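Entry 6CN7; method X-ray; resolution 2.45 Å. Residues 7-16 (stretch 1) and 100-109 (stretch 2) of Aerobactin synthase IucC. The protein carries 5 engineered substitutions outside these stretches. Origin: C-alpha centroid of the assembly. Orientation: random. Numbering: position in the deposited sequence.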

# COMPACT_ATOMS: atom_id res chain seq x y z
N ASP A 7 27.32 0.99 14.16
CA ASP A 7 26.38 2.04 13.78
C ASP A 7 25.05 1.88 14.51
O ASP A 7 24.41 2.88 14.88
N TRP A 8 24.61 0.64 14.72
CA TRP A 8 23.34 0.41 15.40
C TRP A 8 23.37 0.95 16.82
O TRP A 8 22.37 1.47 17.32
N ASP A 9 24.51 0.83 17.50
CA ASP A 9 24.61 1.35 18.86
C ASP A 9 24.70 2.87 18.87
O ASP A 9 24.10 3.52 19.73
N PHE A 10 25.43 3.45 17.92
CA PHE A 10 25.54 4.90 17.86
C PHE A 10 24.18 5.54 17.60
O PHE A 10 23.83 6.54 18.23
N VAL A 11 23.40 4.97 16.68
CA VAL A 11 22.12 5.57 16.34
C VAL A 11 21.13 5.42 17.49
O VAL A 11 20.30 6.31 17.73
N ASN A 12 21.18 4.30 18.21
CA ASN A 12 20.30 4.12 19.35
C ASN A 12 20.67 5.06 20.49
O ASN A 12 19.79 5.61 21.16
N ARG A 13 21.97 5.25 20.73
CA ARG A 13 22.39 6.16 21.79
C ARG A 13 21.99 7.60 21.48
O ARG A 13 21.47 8.31 22.35
N GLN A 14 22.20 8.04 20.24
CA GLN A 14 21.82 9.39 19.86
C GLN A 14 20.32 9.61 20.06
O GLN A 14 19.89 10.66 20.54
N LEU A 15 19.51 8.61 19.69
CA LEU A 15 18.06 8.78 19.80
C LEU A 15 17.61 8.78 21.26
O LEU A 15 16.77 9.58 21.66
N VAL A 16 18.17 7.87 22.08
CA VAL A 16 17.84 7.86 23.50
C VAL A 16 18.17 9.21 24.13
O VAL A 16 17.37 9.77 24.89
N ASP A 100 7.16 4.16 13.94
CA ASP A 100 7.79 5.47 13.80
C ASP A 100 9.20 5.46 14.36
O ASP A 100 10.11 6.08 13.80
N LEU A 101 9.42 4.74 15.47
CA LEU A 101 10.75 4.65 16.05
C LEU A 101 11.71 3.94 15.11
O LEU A 101 12.83 4.42 14.87
N TYR A 102 11.31 2.80 14.56
CA TYR A 102 12.20 2.04 13.69
C TYR A 102 12.36 2.71 12.34
O TYR A 102 13.42 2.60 11.71
N ALA A 103 11.32 3.41 11.87
CA ALA A 103 11.48 4.23 10.67
C ALA A 103 12.54 5.30 10.88
O ALA A 103 13.28 5.64 9.94
N THR A 104 12.64 5.85 12.09
CA THR A 104 13.65 6.87 12.37
C THR A 104 15.05 6.27 12.42
O THR A 104 16.00 6.85 11.88
N LEU A 105 15.20 5.11 13.07
CA LEU A 105 16.51 4.47 13.13
C LEU A 105 16.99 4.08 11.74
O LEU A 105 18.18 4.20 11.43
N LEU A 106 16.09 3.59 10.89
CA LEU A 106 16.46 3.27 9.52
C LEU A 106 17.00 4.51 8.81
O LEU A 106 18.05 4.45 8.15
N GLY A 107 16.30 5.63 8.93
CA GLY A 107 16.76 6.86 8.30
C GLY A 107 18.06 7.36 8.89
O GLY A 107 18.95 7.82 8.17
N ASP A 108 18.20 7.27 10.22
CA ASP A 108 19.44 7.69 10.86
C ASP A 108 20.61 6.81 10.43
O ASP A 108 21.74 7.30 10.32
N LEU A 109 20.35 5.53 10.19
CA LEU A 109 21.40 4.65 9.67
C LEU A 109 21.80 5.06 8.26
O LEU A 109 22.99 5.00 7.90

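Packing of helix 7-16 against helix 100-109 in aerobactin synthase IucC. The two helices run at 123° between their N-to-C directions, and their axes approach to 9.8 Å; the nearest CA pair is Val-11 CA with Asp-108 CA, 6.5 Å apart. The contact buries 472 Å² in total and is mostly apolar: no direct hydrogen bond crosses it. Asp-7 (chi1 m) directs its CA-to-CB bond toward the other helix but adds little beyond its CB, which lies 4.0 Å from Leu-109 CD2; both carboxylate oxygens are hydrogen-bonded elsewhere in the structure.

Trp-8 starts sideways, yet its t rotamer (chi1 180°, chi2 -112°) carries the indole across to the second helix. There its CH2 lies 3.6 Å from Leu-105 CD1 and its CE3 4.0 Å from Leu-109 CD1, so one ring system spans residues a helical turn apart. Trp-8 CH2 also comes within 4.2 Å of Tyr-102 CE1. Each of these two aromatic rings meets the other at its edge, near the ring plane, so the pair is not stacked face to face. Asp-9 and Phe-10, both t, are out of reach; Asp-9 instead forms a salt bridge along its own helix, with Arg-13 NE 3.1 Å from Asp-9 OD2.

Val-11 (chi1 t) points toward the second helix at the point where the backbones are closest. Its CG1 touches Asp-108 CB at 3.3 Å, a tight contact, and Leu-105 CD2 at 3.6 Å, while its CG2 reaches Leu-109 CD2 at 3.7 Å. Beside this apolar contact, water 1 provides a polar link: it donates to Val-11 O at 2.8 Å and to Asp-108 OD2 at 2.6 Å, joining a backbone carbonyl of one helix to a carboxylate of the other. Asp-108 (chi1 m) points toward the first helix, and its OD1 is hydrogen-bonded elsewhere.

Asn-12 has an off-rotamer chi1 of -93°. Its ND2 donates to Trp-8 O at 2.9 Å with a nearly linear angle of 170°, a bond back along its own helix. Its nearest approach to the second helix is Asn-12 OD1 to Leu-105 CD1, 3.9 Å, and OD1 is itself hydrogen-bonded elsewhere in the structure. Arg-13 is out of reach, and Gln-14 (m, m) sets out toward the partner but its end leads away.

Leu-15 (chi1 t, chi2 p) points toward the second helix and extends the apolar surface: its CD2 packs 3.5 Å from Leu-105 CD2 and 4.4 Å from Leu-101 CG. Leu-101 (t, t) starts sideways and brings its end nearer. Val-16 makes no contact.

Leu-105 (m, t) is thus the knob of the interface, seated in a hole formed by Trp-8, Val-11, Asn-12 and Leu-15. Leu-109 (m, t) starts sideways, but its end comes nearer to pack against Asp-7, Trp-8 and Val-11. Gly-107 has no side chain, and an ideal CB there would point away from the first helix.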

# COMPACT_ATOMS: atom_id res chain seq x y z
CB ASP A 7 26.15 2.02 12.27
CG ASP A 7 27.40 2.41 11.49
OD1 ASP A 7 28.30 3.03 12.08
OD2 ASP A 7 27.47 2.09 10.29
CB TRP A 8 23.01 -1.09 15.39
CG TRP A 8 21.73 -1.44 16.07
CD1 TRP A 8 21.59 -2.14 17.23
CD2 TRP A 8 20.41 -1.11 15.64
NE1 TRP A 8 20.26 -2.27 17.55
CE2 TRP A 8 19.51 -1.64 16.59
CE3 TRP A 8 19.89 -0.41 14.54
CZ2 TRP A 8 18.14 -1.49 16.48
CZ3 TRP A 8 18.52 -0.27 14.43
CH2 TRP A 8 17.66 -0.81 15.39
CB ASP A 9 25.83 0.75 19.57
CG ASP A 9 26.04 1.34 20.94
OD1 ASP A 9 25.22 1.06 21.85
OD2 ASP A 9 27.03 2.08 21.13
CB PHE A 10 26.54 5.31 16.77
CG PHE A 10 26.68 6.80 16.61
CD1 PHE A 10 27.53 7.52 17.43
CD2 PHE A 10 25.96 7.47 15.63
CE1 PHE A 10 27.66 8.89 17.28
CE2 PHE A 10 26.09 8.84 15.47
CZ PHE A 10 26.94 9.55 16.30
CB VAL A 11 21.58 4.95 15.03
CG1 VAL A 11 20.20 5.49 14.71
CG2 VAL A 11 22.53 5.25 13.89
CB ASN A 12 20.33 2.66 19.82
CG ASN A 12 19.24 1.82 19.19
OD1 ASN A 12 18.09 1.82 19.63
ND2 ASN A 12 19.60 1.09 18.14
CB ARG A 13 23.91 6.07 21.99
CG ARG A 13 24.34 4.80 22.70
CD ARG A 13 25.82 4.79 23.02
NE ARG A 13 26.19 3.56 23.71
CZ ARG A 13 26.20 3.40 25.03
NH1 ARG A 13 25.88 4.41 25.83
NH2 ARG A 13 26.55 2.23 25.55
CB GLN A 14 22.22 9.68 18.41
CG GLN A 14 23.71 9.59 18.14
CD GLN A 14 24.49 10.75 18.72
OE1 GLN A 14 25.29 10.58 19.64
NE2 GLN A 14 24.28 11.95 18.18
CB LEU A 15 17.34 7.69 19.01
CG LEU A 15 15.81 7.76 19.03
CD1 LEU A 15 15.32 9.13 18.58
CD2 LEU A 15 15.20 6.68 18.16
CB VAL A 16 18.57 6.71 24.21
CG1 VAL A 16 18.47 6.85 25.73
CG2 VAL A 16 18.00 5.37 23.78
CB ASP A 100 6.95 6.54 14.51
CG ASP A 100 5.59 6.74 13.87
OD1 ASP A 100 5.44 6.40 12.68
OD2 ASP A 100 4.68 7.25 14.56
CB LEU A 101 10.68 3.92 17.40
CG LEU A 101 11.99 3.71 18.16
CD1 LEU A 101 11.70 3.60 19.65
CD2 LEU A 101 12.76 2.46 17.71
CB TYR A 102 11.71 0.61 13.55
CG TYR A 102 11.99 -0.24 14.77
CD1 TYR A 102 13.28 -0.61 15.10
CD2 TYR A 102 10.96 -0.66 15.60
CE1 TYR A 102 13.55 -1.37 16.22
CE2 TYR A 102 11.22 -1.44 16.73
CZ TYR A 102 12.52 -1.79 17.02
OH TYR A 102 12.79 -2.55 18.14
CB ALA A 103 10.15 4.87 10.28
CB THR A 104 13.32 7.59 13.69
OG1 THR A 104 12.03 8.19 13.60
CG2 THR A 104 14.36 8.67 13.99
CB LEU A 105 16.45 3.26 14.05
CG LEU A 105 16.09 3.54 15.51
CD1 LEU A 105 16.02 2.24 16.30
CD2 LEU A 105 17.09 4.49 16.15
CB LEU A 106 15.26 2.70 8.77
CG LEU A 106 14.90 1.25 9.11
CD1 LEU A 106 13.56 0.87 8.51
CD2 LEU A 106 15.99 0.29 8.63
CB ASP A 108 19.27 7.68 12.38
CG ASP A 108 18.29 8.73 12.87
OD1 ASP A 108 17.86 9.57 12.05
OD2 ASP A 108 17.94 8.71 14.07
CB LEU A 109 20.92 3.20 9.68
CG LEU A 109 20.79 2.53 11.05
CD1 LEU A 109 20.00 1.25 10.94
CD2 LEU A 109 22.16 2.26 11.66
O HOH W 1 19.75 8.38 15.92